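Long-range contacts in putative NAD(P)H-flavin oxidoreductase (Neisseria meningitidis serogroup A / serotype 4A, PDB 6WT2), which is a putative FMN-dependent oxidoreductase of the nitroreductase family, probably using NADH or NADPH to reduce nitro compounds such as chloramphenicol: residues R19-H24 and D166-E171; L86-A91 and S197-F202; L90-A95 and A191-V196. All blocks are in the same frame, centred on the assembly; numbering follows the deposited sequence.

Contact 1. Residues R19-H24 and D166-E171. With FMN (flavin mononucleotide), chain G.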
loop_
_atom_site.group_PDB
_atom_site.type_symbol
_atom_site.label_atom_id
_atom_site.label_comp_id
_atom_site.label_asym_id
_atom_site.label_seq_id
_atom_site.Cartn_x
_atom_site.Cartn_y
_atom_site.Cartn_z
ATOM N N ARG A 19 0.553 0.280 -16.143
ATOM C CA ARG A 19 1.523 -0.214 -15.176
ATOM C C ARG A 19 1.693 -1.717 -15.304
ATOM O O ARG A 19 0.737 -2.483 -15.143
ATOM C CB ARG A 19 1.142 0.135 -13.742
ATOM C CG ARG A 19 2.374 0.106 -12.806
ATOM C CD ARG A 19 2.074 -0.481 -11.417
ATOM N NE ARG A 19 1.219 -1.666 -11.526
ATOM C CZ ARG A 19 1.653 -2.924 -11.666
ATOM N NH1 ARG A 19 2.954 -3.198 -11.696
ATOM N NH2 ARG A 19 0.777 -3.911 -11.787
ATOM N N LYS A 20 2.917 -2.131 -15.594
ATOM C CA LYS A 20 3.294 -3.532 -15.640
ATOM C C LYS A 20 4.664 -3.633 -14.999
ATOM O O LYS A 20 5.488 -2.730 -15.158
ATOM C CB LYS A 20 3.335 -4.075 -17.077
ATOM C CG LYS A 20 2.094 -3.759 -17.896
ATOM C CD LYS A 20 2.278 -4.180 -19.332
ATOM C CE LYS A 20 0.978 -4.080 -20.116
ATOM N NZ LYS A 20 1.066 -4.889 -21.365
ATOM N N SER A 21 4.906 -4.704 -14.254
ATOM C CA SER A 21 6.223 -4.840 -13.642
ATOM C C SER A 21 7.278 -5.031 -14.725
ATOM O O SER A 21 7.146 -5.897 -15.599
ATOM C CB SER A 21 6.241 -5.997 -12.651
ATOM O OG SER A 21 5.489 -5.644 -11.507
ATOM N N CYS A 22 8.318 -4.197 -14.674
ATOM C CA CYS A 22 9.369 -4.178 -15.681
ATOM C C CYS A 22 10.684 -4.612 -15.046
ATOM O O CYS A 22 11.154 -3.974 -14.097
ATOM C CB CYS A 22 9.499 -2.776 -16.275
ATOM S SG CYS A 22 10.913 -2.557 -17.382
ATOM N N ARG A 23 11.291 -5.676 -15.585
ATOM C CA ARG A 23 12.555 -6.154 -15.042
ATOM C C ARG A 23 13.767 -5.712 -15.846
ATOM O O ARG A 23 14.894 -5.847 -15.354
ATOM C CB ARG A 23 12.557 -7.680 -14.922
ATOM C CG ARG A 23 11.769 -8.179 -13.727
ATOM C CD ARG A 23 10.296 -8.335 -14.070
ATOM N NE ARG A 23 9.527 -8.822 -12.928
ATOM C CZ ARG A 23 8.267 -9.240 -13.004
ATOM N NH1 ARG A 23 7.636 -9.238 -14.169
ATOM N NH2 ARG A 23 7.642 -9.658 -11.915
ATOM N N HIS A 24 13.563 -5.144 -17.032
ATOM C CA HIS A 24 14.646 -4.859 -17.969
ATOM C C HIS A 24 14.390 -3.507 -18.605
ATOM O O HIS A 24 13.462 -3.354 -19.406
ATOM C CB HIS A 24 14.749 -5.943 -19.040
ATOM C CG HIS A 24 14.931 -7.309 -18.478
ATOM N ND1 HIS A 24 16.133 -7.744 -17.965
ATOM C CD2 HIS A 24 14.059 -8.330 -18.319
ATOM C CE1 HIS A 24 15.998 -8.987 -17.536
ATOM N NE2 HIS A 24 14.748 -9.362 -17.732
ATOM N N ASP A 166 7.940 3.459 -16.650
ATOM C CA ASP A 166 7.789 2.091 -16.179
ATOM C C ASP A 166 8.386 1.950 -14.789
ATOM O O ASP A 166 9.177 2.787 -14.341
ATOM C CB ASP A 166 8.459 1.109 -17.138
ATOM C CG ASP A 166 7.749 1.021 -18.474
ATOM O OD1 ASP A 166 6.622 0.500 -18.507
ATOM O OD2 ASP A 166 8.311 1.489 -19.490
ATOM N N SER A 167 8.000 0.869 -14.105
ATOM C CA SER A 167 8.483 0.614 -12.754
ATOM C C SER A 167 8.414 -0.878 -12.454
ATOM O O SER A 167 7.908 -1.674 -13.251
ATOM C CB SER A 167 7.678 1.417 -11.719
ATOM O OG SER A 167 6.297 1.104 -11.813
ATOM N N CYS A 168 8.957 -1.253 -11.289
ATOM C CA CYS A 168 8.791 -2.613 -10.729
ATOM C C CYS A 168 8.879 -2.491 -9.212
ATOM O O CYS A 168 9.844 -1.886 -8.711
ATOM C CB CYS A 168 9.846 -3.606 -11.224
ATOM S SG CYS A 168 9.487 -5.359 -10.800
ATOM N N PRO A 169 7.915 -3.024 -8.467
ATOM C CA PRO A 169 8.078 -3.134 -7.012
ATOM C C PRO A 169 9.015 -4.291 -6.696
ATOM O O PRO A 169 9.097 -5.268 -7.445
ATOM C CB PRO A 169 6.650 -3.417 -6.509
ATOM C CG PRO A 169 5.810 -3.766 -7.773
ATOM C CD PRO A 169 6.751 -3.787 -8.955
ATOM N N VAL A 170 9.743 -4.178 -5.582
ATOM C CA VAL A 170 10.807 -5.143 -5.296
ATOM C C VAL A 170 10.837 -5.485 -3.811
ATOM O O VAL A 170 11.110 -4.613 -2.972
ATOM C CB VAL A 170 12.198 -4.639 -5.731
ATOM C CG1 VAL A 170 13.264 -5.678 -5.356
ATOM C CG2 VAL A 170 12.237 -4.363 -7.235
ATOM N N GLU A 171 10.609 -6.765 -3.495
ATOM C CA GLU A 171 10.900 -7.346 -2.192
ATOM C C GLU A 171 12.025 -8.364 -2.252
ATOM O O GLU A 171 12.449 -8.861 -1.202
ATOM C CB GLU A 171 9.654 -8.038 -1.600
ATOM C CG GLU A 171 8.642 -7.101 -0.957
ATOM C CD GLU A 171 7.354 -7.843 -0.592
ATOM O OE1 GLU A 171 7.287 -9.066 -0.851
ATOM O OE2 GLU A 171 6.417 -7.223 -0.055
HETATM N N1 FMN G . 9.066 -8.551 -9.272
HETATM C C2 FMN G . 10.354 -8.967 -9.374
HETATM O O2 FMN G . 10.769 -9.336 -10.496
HETATM N N3 FMN G . 11.205 -8.966 -8.333
HETATM C C4 FMN G . 10.825 -8.628 -7.093
HETATM O O4 FMN G . 11.633 -8.554 -6.140
HETATM C C4A FMN G . 9.434 -8.184 -6.899
HETATM N N5 FMN G . 8.967 -7.925 -5.663
HETATM C C5A FMN G . 7.713 -7.424 -5.507
HETATM C C6 FMN G . 7.358 -6.848 -4.285
HETATM C C7 FMN G . 6.077 -6.341 -4.121
HETATM C C7M FMN G . 5.656 -5.724 -2.806
HETATM C C8 FMN G . 5.119 -6.358 -5.255
HETATM C C8M FMN G . 3.769 -5.700 -5.091
HETATM C C9 FMN G . 5.495 -6.867 -6.492
HETATM C C9A FMN G . 6.790 -7.342 -6.673
HETATM N N10 FMN G . 7.207 -7.820 -7.936
HETATM C C10 FMN G . 8.521 -8.289 -8.063
HETATM C "C1'" FMN G . 6.307 -7.770 -9.096
HETATM C "C2'" FMN G . 5.273 -8.905 -9.089
HETATM O "O2'" FMN G . 5.872 -10.173 -9.464
HETATM C "C3'" FMN G . 4.144 -8.476 -10.022
HETATM O "O3'" FMN G . 3.522 -7.300 -9.466
HETATM C "C4'" FMN G . 3.039 -9.516 -10.245
HETATM O "O4'" FMN G . 3.604 -10.711 -10.772
HETATM C "C5'" FMN G . 1.981 -8.979 -11.196
HETATM O "O5'" FMN G . 2.554 -8.615 -12.447
HETATM P P FMN G . 2.319 -7.114 -12.987
HETATM O O1P FMN G . 2.757 -6.293 -11.798
HETATM O O2P FMN G . 3.165 -6.908 -14.210
HETATM O O3P FMN G . 0.850 -6.928 -13.242
HETATM O O HOH W 1 5.290 -1.607 -11.683
HETATM O O HOH W 2 5.431 -0.173 -15.553
#
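The carbonyl oxygen of Ser-167 is gripped twice: Cys-22 N donates to Ser-167 O at 2.9 Å, tilted 27° from the carbonyl plane, and a water adds a weak bond. That water also donates to Ser-167 OG and accepts from Arg-19 NH1, linking the guanidinium to the strand. A second water gives its protons to Lys-20 O and Asp-166 OD1 and accepts from Ser-167 N; Asp-166 OD2 accepts from Arg-205 N. Between the waters and the flavin, Cys-168 SG, anti to its backbone N (chi1 -169°), is 3.8 Å from Ser-21 CB. Strand 166-170, at one border of this chain's antiparallel sheet, and the loop 19-24 thus form one wall of the FMN pocket of the nitroreductase fold. Phosphate atom O1P takes both terminal nitrogens of Arg-19 at the guanidinium edge, plus Ser-21 OG at 2.8 Å. Ser-21 N binds O2P at 2.8 Å, and Arg-214 also hydrogen-bonds the cofactor. At the other end of the cofactor, Arg-23 NE meets flavin O2 at 2.8 Å while its NH2 donates to N1, placing a positive group where it could stabilise negative charge on a reduced flavin. Pro-169 CG packs 3.4 Å from flavin C9, over the ring face, and Glu-171 N donates to N5 at 3.0 Å. The Glu-171 carboxylate bonds to Ser-49, Trp-144 and Gln-148 of the second subunit.

Contact 2. Residues L86-A91 and S197-F202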
loop_
_atom_site.group_PDB
_atom_site.type_symbol
_atom_site.label_atom_id
_atom_site.label_comp_id
_atom_site.label_asym_id
_atom_site.label_seq_id
_atom_site.Cartn_x
_atom_site.Cartn_y
_atom_site.Cartn_z
ATOM N N LEU A 86 16.238 4.083 -8.588
ATOM C CA LEU A 86 15.897 3.091 -7.576
ATOM C C LEU A 86 15.512 3.815 -6.293
ATOM O O LEU A 86 16.224 4.725 -5.856
ATOM C CB LEU A 86 17.076 2.154 -7.318
ATOM C CG LEU A 86 17.017 1.238 -6.099
ATOM C CD1 LEU A 86 15.907 0.202 -6.213
ATOM C CD2 LEU A 86 18.376 0.556 -5.915
ATOM N N VAL A 87 14.398 3.410 -5.692
ATOM C CA VAL A 87 13.943 3.948 -4.411
ATOM C C VAL A 87 13.848 2.787 -3.432
ATOM O O VAL A 87 13.227 1.760 -3.735
ATOM C CB VAL A 87 12.587 4.668 -4.538
ATOM C CG1 VAL A 87 12.111 5.183 -3.171
ATOM C CG2 VAL A 87 12.678 5.825 -5.529
ATOM N N VAL A 88 14.490 2.931 -2.284
ATOM C CA VAL A 88 14.343 2.000 -1.175
ATOM C C VAL A 88 13.533 2.729 -0.116
ATOM O O VAL A 88 13.933 3.807 0.347
ATOM C CB VAL A 88 15.703 1.545 -0.624
ATOM C CG1 VAL A 88 15.503 0.630 0.588
ATOM C CG2 VAL A 88 16.538 0.865 -1.730
ATOM N N PHE A 89 12.398 2.154 0.252
ATOM C CA PHE A 89 11.483 2.748 1.214
ATOM C C PHE A 89 11.880 2.331 2.620
ATOM O O PHE A 89 12.063 1.141 2.896
ATOM C CB PHE A 89 10.040 2.315 0.936
ATOM C CG PHE A 89 9.487 2.805 -0.373
ATOM C CD1 PHE A 89 8.629 3.889 -0.412
ATOM C CD2 PHE A 89 9.815 2.168 -1.569
ATOM C CE1 PHE A 89 8.100 4.334 -1.615
ATOM C CE2 PHE A 89 9.309 2.615 -2.780
ATOM C CZ PHE A 89 8.440 3.687 -2.804
ATOM N N LEU A 90 12.019 3.315 3.505
ATOM C CA LEU A 90 12.234 3.073 4.921
ATOM C C LEU A 90 10.940 3.329 5.680
ATOM O O LEU A 90 10.185 4.242 5.342
ATOM C CB LEU A 90 13.316 3.999 5.488
ATOM C CG LEU A 90 14.638 4.037 4.734
ATOM C CD1 LEU A 90 15.582 5.064 5.453
ATOM C CD2 LEU A 90 15.251 2.655 4.619
ATOM N N ALA A 91 10.713 2.553 6.731
ATOM C CA ALA A 91 9.587 2.784 7.620
ATOM C C ALA A 91 10.095 3.116 9.019
ATOM O O ALA A 91 11.137 2.617 9.461
ATOM C CB ALA A 91 8.640 1.561 7.640
ATOM N N SER A 197 11.733 -1.342 4.222
ATOM C CA SER A 197 10.360 -1.783 4.029
ATOM C C SER A 197 10.144 -2.518 2.713
ATOM O O SER A 197 9.619 -3.642 2.695
ATOM C CB SER A 197 9.423 -0.569 4.091
ATOM O OG SER A 197 8.099 -0.972 3.807
ATOM N N VAL A 198 10.538 -1.890 1.602
ATOM C CA VAL A 198 10.281 -2.360 0.240
ATOM C C VAL A 198 11.104 -1.474 -0.691
ATOM O O VAL A 198 11.609 -0.426 -0.273
ATOM C CB VAL A 198 8.770 -2.294 -0.085
ATOM C CG1 VAL A 198 8.314 -0.833 -0.127
ATOM C CG2 VAL A 198 8.407 -3.071 -1.380
ATOM N N ALA A 199 11.283 -1.893 -1.945
ATOM C CA ALA A 199 11.998 -1.089 -2.932
ATOM C C ALA A 199 11.178 -1.016 -4.214
ATOM O O ALA A 199 10.204 -1.752 -4.399
ATOM C CB ALA A 199 13.401 -1.654 -3.217
ATOM N N ALA A 200 11.571 -0.098 -5.096
ATOM C CA ALA A 200 10.967 0.019 -6.417
ATOM C C ALA A 200 12.004 0.545 -7.400
ATOM O O ALA A 200 12.802 1.407 -7.051
ATOM C CB ALA A 200 9.764 0.962 -6.406
ATOM N N THR A 201 11.967 0.037 -8.628
ATOM C CA THR A 201 12.764 0.568 -9.720
ATOM C C THR A 201 11.874 1.385 -10.647
ATOM O O THR A 201 10.667 1.160 -10.731
ATOM C CB THR A 201 13.452 -0.562 -10.505
ATOM O OG1 THR A 201 12.469 -1.461 -11.060
ATOM C CG2 THR A 201 14.368 -1.356 -9.586
ATOM N N PHE A 202 12.484 2.333 -11.356
ATOM C CA PHE A 202 11.773 3.175 -12.309
ATOM C C PHE A 202 12.640 3.422 -13.526
ATOM O O PHE A 202 13.855 3.614 -13.402
ATOM C CB PHE A 202 11.396 4.545 -11.728
ATOM C CG PHE A 202 10.494 4.480 -10.534
ATOM C CD1 PHE A 202 9.121 4.580 -10.682
ATOM C CD2 PHE A 202 11.023 4.352 -9.258
ATOM C CE1 PHE A 202 8.286 4.518 -9.573
ATOM C CE2 PHE A 202 10.193 4.292 -8.143
ATOM C CZ PHE A 202 8.822 4.364 -8.302
#
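Phe-89 has CG anti to its carbonyl carbon (chi1 -65°) and Val-198 holds CG1 between backbone N and carbonyl carbon (chi1 67°), which lays the two side chains alongside each other, pointing the same way. Phe-89 CD2 packs 3.7 Å from Val-198 CG1, and Val-198 O sits at the ring's edge, in its plane. Further along that edge, Phe-89 CE2 touches Ala-200 CB at 4.0 Å. Val-87 CG1 lies over one ring face, offset toward the rim, while its CG2 branch meets Phe-202 CE2 at 3.9 Å. Helix 138-162 covers the Phe-89 side through Leu-153 and Met-156. On the other side of the sheet lie Leu-86, Val-88, Ala-199 and Thr-201; Leu-86 CD1 reaches Thr-201 CG2 at 4.0 Å and also packs against Ala-200 O.

The backbones run antiparallel. Val-87 and Ala-200 exchange two bonds, the nearly straight one from Val-87 N to Ala-200 O measuring 2.9 Å. Phe-89 N donates to Val-198 O at 2.7 Å, but Phe-89 O accepts from Ser-197 N. The extra residue makes a beta bulge, with Ser-197 and Val-198 opposite Phe-89, between the two inner strands of the nitroreductase sheet, in the buried core that Val-198 extends to the FMN site.

Contact 3. Residues L90-A95 and A191-V196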
loop_
_atom_site.group_PDB
_atom_site.type_symbol
_atom_site.label_atom_id
_atom_site.label_comp_id
_atom_site.label_asym_id
_atom_site.label_seq_id
_atom_site.Cartn_x
_atom_site.Cartn_y
_atom_site.Cartn_z
ATOM N N LEU A 90 12.019 3.315 3.505
ATOM C CA LEU A 90 12.234 3.073 4.921
ATOM C C LEU A 90 10.940 3.329 5.680
ATOM O O LEU A 90 10.185 4.242 5.342
ATOM C CB LEU A 90 13.316 3.999 5.488
ATOM C CG LEU A 90 14.638 4.037 4.734
ATOM C CD1 LEU A 90 15.582 5.064 5.453
ATOM C CD2 LEU A 90 15.251 2.655 4.619
ATOM N N ALA A 91 10.713 2.553 6.731
ATOM C CA ALA A 91 9.587 2.784 7.620
ATOM C C ALA A 91 10.095 3.116 9.019
ATOM O O ALA A 91 11.137 2.617 9.461
ATOM C CB ALA A 91 8.640 1.561 7.640
ATOM N N LYS A 92 9.355 3.976 9.714
ATOM C CA LYS A 92 9.718 4.375 11.070
ATOM C C LYS A 92 9.650 3.197 12.037
ATOM O O LYS A 92 8.664 2.444 12.049
ATOM C CB LYS A 92 8.780 5.474 11.546
ATOM C CG LYS A 92 9.243 6.149 12.831
ATOM C CD LYS A 92 10.532 6.916 12.582
ATOM C CE LYS A 92 11.144 7.502 13.865
ATOM N NZ LYS A 92 11.744 6.431 14.722
ATOM N N LYS A 93 10.692 3.043 12.855
ATOM C CA LYS A 93 10.685 2.105 13.970
ATOM C C LYS A 93 10.160 2.783 15.236
ATOM O O LYS A 93 10.352 3.985 15.448
ATOM C CB LYS A 93 12.089 1.550 14.240
ATOM C CG LYS A 93 12.648 0.685 13.106
ATOM C CD LYS A 93 13.951 0.021 13.516
ATOM C CE LYS A 93 14.480 -0.905 12.429
ATOM N NZ LYS A 93 15.817 -1.466 12.781
ATOM N N ASN A 94 9.514 1.983 16.089
ATOM C CA ASN A 94 9.037 2.411 17.406
ATOM C C ASN A 94 8.255 3.716 17.322
ATOM O O ASN A 94 8.515 4.678 18.046
ATOM C CB ASN A 94 10.199 2.524 18.394
ATOM C CG ASN A 94 10.910 1.197 18.587
ATOM O OD1 ASN A 94 12.083 1.051 18.244
ATOM N ND2 ASN A 94 10.189 0.211 19.112
ATOM N N ALA A 95 7.293 3.746 16.402
ATOM C CA ALA A 95 6.391 4.886 16.248
ATOM C C ALA A 95 5.231 4.791 17.247
ATOM O O ALA A 95 4.052 4.767 16.888
ATOM C CB ALA A 95 5.890 4.964 14.811
ATOM N N ALA A 191 19.804 3.182 11.753
ATOM C CA ALA A 191 19.056 1.927 11.778
ATOM C C ALA A 191 18.292 1.718 13.080
ATOM O O ALA A 191 17.439 0.830 13.136
ATOM C CB ALA A 191 19.991 0.738 11.540
ATOM N N ALA A 192 18.571 2.503 14.122
ATOM C CA ALA A 192 17.744 2.415 15.320
ATOM C C ALA A 192 16.380 3.049 15.094
ATOM O O ALA A 192 15.402 2.652 15.733
ATOM C CB ALA A 192 18.444 3.077 16.507
ATOM N N GLU A 193 16.297 4.012 14.172
ATOM C CA GLU A 193 15.096 4.810 13.964
ATOM C C GLU A 193 14.301 4.416 12.726
ATOM O O GLU A 193 13.108 4.726 12.660
ATOM C CB GLU A 193 15.466 6.296 13.855
ATOM C CG GLU A 193 16.210 6.849 15.074
ATOM C CD GLU A 193 15.316 7.008 16.287
ATOM O OE1 GLU A 193 14.087 7.140 16.109
ATOM O OE2 GLU A 193 15.839 7.009 17.423
ATOM N N TRP A 194 14.934 3.766 11.746
ATOM C CA TRP A 194 14.309 3.437 10.469
ATOM C C TRP A 194 14.696 2.025 10.055
ATOM O O TRP A 194 15.789 1.552 10.378
ATOM C CB TRP A 194 14.727 4.429 9.372
ATOM C CG TRP A 194 14.318 5.849 9.666
ATOM C CD1 TRP A 194 15.058 6.809 10.301
ATOM C CD2 TRP A 194 13.067 6.458 9.341
ATOM N NE1 TRP A 194 14.337 7.979 10.399
ATOM C CE2 TRP A 194 13.112 7.787 9.810
ATOM C CE3 TRP A 194 11.903 6.001 8.705
ATOM C CZ2 TRP A 194 12.042 8.666 9.658
ATOM C CZ3 TRP A 194 10.849 6.876 8.551
ATOM C CH2 TRP A 194 10.920 8.188 9.028
ATOM N N GLY A 195 13.790 1.352 9.332
ATOM C CA GLY A 195 14.081 0.033 8.806
ATOM C C GLY A 195 13.624 -0.083 7.366
ATOM O O GLY A 195 12.708 0.611 6.922
ATOM N N VAL A 196 14.264 -0.998 6.638
ATOM C CA VAL A 196 13.927 -1.176 5.230
ATOM C C VAL A 196 12.579 -1.877 5.095
ATOM O O VAL A 196 12.302 -2.877 5.770
ATOM C CB VAL A 196 15.040 -1.938 4.502
ATOM C CG1 VAL A 196 14.559 -2.380 3.130
ATOM C CG2 VAL A 196 16.296 -1.034 4.396
#
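Lys-92 and Glu-193 carry the charged part: Lys-92 NZ forms a salt bridge with Glu-193 OE1 at 2.8 Å, meeting the carboxylate on its anti side. The ammonium makes two further bonds, to Lys-93 O and, on a lone pair in the carbonyl plane, to Glu-193 O at 3.0 Å. Glu-193 O also accepts from Lys-93 N, which approaches from 47° above the same plane.

Main-chain bonds join Ala-91 and Gly-195 in both directions, Ala-91 N to Gly-195 O being 2.8 Å. They mark the antiparallel hydrogen-bonded pair where strand 85-92 ends and strand 194-203 begins, at one end of the nitroreductase sheet. The extended chain of Lys-93 passes over Gly-195, which has no side chain; Lys-93 CE lies 3.8 Å from Gly-195 CA, and NZ binds Ala-191 O at 2.8 Å, nearly along the C=O axis.

Apolar packing involves Trp-194 and Leu-90. Bent at chi2 (66°), Lys-92 lays CD over one indole face, a CH-pi contact 3.7 Å from the six-membered-ring centroid. Leu-90 CB meets Trp-194 CE3 at 4.0 Å, the side chains crossing at about a right angle, and Leu-90 CD2 packs 3.8 Å from Val-196 CG2. Leu-90 also touches Ile-222 of the second subunit.

How the contacts relate
All three contacts reach one antiparallel sheet, ordered 55-59, 85-92, 194-203, 166-170; in contact 1 only 166-170 is a strand of it, and 19-24 is a loop. Contacts 2 and 3 follow each other along the same strand pair, share Leu-90 and Ala-91, and have centres 14 Å apart. Contact 1 lies one strand over, joined to contact 2 (centres 12 Å apart) by probable backbone bonds of Val-170 and Cys-168. Contacts 1 and 3, 25 Å between centres, lie on opposite sides of the chain's centre. In sequence, 19-24 comes first, then 86-95, 166-171 and 191-202, so contact 1 crosses both others. The contacts thus lead from the sheet's partly exposed end (contact 3) through its buried middle to the FMN site.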